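PDB 4E8O: Aac(6')-Ih protein from Acinetobacter baumannii, which probably transfers an acetyl group from acetyl coenzyme A to the 6'-amino group of aminoglycoside antibiotics, giving resistance to them. Local coordinates for residues I102-E107 with G112-L117. Residues are numbered along the deposited sequence; the frame is centred on the assembly and turned at random.
Sequences IFVLPE and GIATGL
Val-104 lays its two methyl groups against the first turn of the helix that starts at Ile-113. Its CG1 meets CG2 of Ile-113 at 3.7 Å, and the two side chains cross at a slant. Its CG2 lies 4.0 Å from CB of Ala-114 and 4.1 Å from CG2 of Ile-113. Ile-102 reaches the same alanine methyl from farther back along the strand. Its CG1 branch is extended, CG1 anti to the backbone N (chi1 -176°), and this carries CD1 to 3.9 Å from CB of Ala-114. The alanine CB is thus touched by Ile-102 and Val-104. Ile-113 bears on the valine with its CG2 branch, while the end of its CG1 branch leads away. No hydrogen bond links the two segments; they meet through aliphatic carbons. Phe-103, between the two contacting strand residues, points to the other side of the sheet and packs on Leu-38 and Leu-41 of helix 32-42. Gly-112 is the N-cap residue, and its positive phi of 68° suits glycine. Arg-109 to Ala-114 fit the GNAT signature Q/R-x-x-G-x-G/A, whose loop and helix start bind the pyrophosphate of coenzyme A in relatives, and probably do so here. The contact lies at the strand-to-helix junction of the beta-alpha-beta unit formed by strand 96-104, helix 113-127 and strand 132-138. The axes of strand 102-104 and helix 113-117 run roughly antiparallel, at 151°, and approach to 9.4 Å. Ile-113 and Leu-117 pack on strand 63-69, and Leu-117 touches strand 75-84, so the helix start lies across several strands of the central sheet.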
# COMPACT_ATOMS: atom_id res chain seq x y z
N ILE B 102 -6.96 -11.27 -10.03
CA ILE B 102 -6.92 -12.27 -11.08
C ILE B 102 -7.98 -13.32 -10.76
O ILE B 102 -8.19 -13.68 -9.60
CB ILE B 102 -5.52 -12.90 -11.21
CG1 ILE B 102 -5.47 -13.88 -12.39
CG2 ILE B 102 -5.09 -13.55 -9.89
CD1 ILE B 102 -4.10 -14.49 -12.62
N PHE B 103 -8.68 -13.79 -11.79
CA PHE B 103 -9.67 -14.82 -11.59
C PHE B 103 -9.76 -15.71 -12.82
O PHE B 103 -9.96 -15.22 -13.93
CB PHE B 103 -11.05 -14.22 -11.30
CG PHE B 103 -12.16 -15.23 -11.32
CD1 PHE B 103 -12.37 -16.06 -10.23
CD2 PHE B 103 -12.98 -15.36 -12.43
CE1 PHE B 103 -13.38 -17.00 -10.24
CE2 PHE B 103 -13.99 -16.29 -12.45
CZ PHE B 103 -14.20 -17.11 -11.35
N VAL B 104 -9.62 -17.01 -12.61
CA VAL B 104 -9.80 -17.99 -13.67
C VAL B 104 -10.88 -18.97 -13.22
O VAL B 104 -10.89 -19.39 -12.06
CB VAL B 104 -8.50 -18.77 -13.93
CG1 VAL B 104 -8.67 -19.73 -15.10
CG2 VAL B 104 -7.34 -17.82 -14.19
N LEU B 105 -11.80 -19.30 -14.12
CA LEU B 105 -12.79 -20.34 -13.84
C LEU B 105 -12.07 -21.65 -13.56
O LEU B 105 -11.10 -21.98 -14.25
CB LEU B 105 -13.75 -20.50 -15.02
CG LEU B 105 -14.73 -19.34 -15.21
CD1 LEU B 105 -15.55 -19.52 -16.48
CD2 LEU B 105 -15.63 -19.24 -14.01
N PRO B 106 -12.52 -22.39 -12.53
CA PRO B 106 -11.85 -23.60 -12.05
C PRO B 106 -11.47 -24.58 -13.15
O PRO B 106 -10.36 -25.11 -13.14
CB PRO B 106 -12.89 -24.23 -11.12
CG PRO B 106 -13.68 -23.08 -10.61
CD PRO B 106 -13.76 -22.12 -11.77
N GLU B 107 -12.38 -24.81 -14.10
CA GLU B 107 -12.14 -25.73 -15.21
C GLU B 107 -10.92 -25.35 -16.07
O GLU B 107 -10.41 -26.17 -16.84
CB GLU B 107 -13.39 -25.84 -16.10
CG GLU B 107 -14.63 -26.44 -15.41
CD GLU B 107 -15.35 -25.46 -14.51
OE1 GLU B 107 -15.23 -24.23 -14.72
OE2 GLU B 107 -16.05 -25.91 -13.57
N GLY B 112 -3.01 -23.01 -17.42
CA GLY B 112 -1.96 -22.04 -17.22
C GLY B 112 -2.22 -20.74 -17.96
O GLY B 112 -1.28 -20.06 -18.38
N ILE B 113 -3.49 -20.39 -18.12
CA ILE B 113 -3.86 -19.11 -18.72
C ILE B 113 -3.54 -17.99 -17.73
O ILE B 113 -3.32 -16.84 -18.12
CB ILE B 113 -5.35 -19.08 -19.13
CG1 ILE B 113 -5.67 -17.80 -19.91
CG2 ILE B 113 -6.25 -19.21 -17.91
CD1 ILE B 113 -4.90 -17.67 -21.21
N ALA B 114 -3.49 -18.34 -16.45
CA ALA B 114 -3.12 -17.39 -15.41
C ALA B 114 -1.66 -16.97 -15.58
O ALA B 114 -1.31 -15.81 -15.35
CB ALA B 114 -3.35 -18.00 -14.04
N THR B 115 -0.81 -17.91 -15.99
CA THR B 115 0.59 -17.61 -16.29
C THR B 115 0.67 -16.64 -17.47
O THR B 115 1.43 -15.67 -17.43
CB THR B 115 1.38 -18.89 -16.62
OG1 THR B 115 1.46 -19.71 -15.45
CG2 THR B 115 2.78 -18.55 -17.11
N GLY B 116 -0.12 -16.90 -18.50
CA GLY B 116 -0.17 -16.04 -19.67
C GLY B 116 -0.66 -14.64 -19.36
O GLY B 116 -0.17 -13.67 -19.95
N LEU B 117 -1.62 -14.53 -18.46
CA LEU B 117 -2.15 -13.22 -18.08
C LEU B 117 -1.09 -12.41 -17.34
O LEU B 117 -0.88 -11.23 -17.64
CB LEU B 117 -3.41 -13.38 -17.22
CG LEU B 117 -4.69 -13.83 -17.93
CD1 LEU B 117 -5.69 -14.38 -16.93
CD2 LEU B 117 -5.30 -12.68 -18.70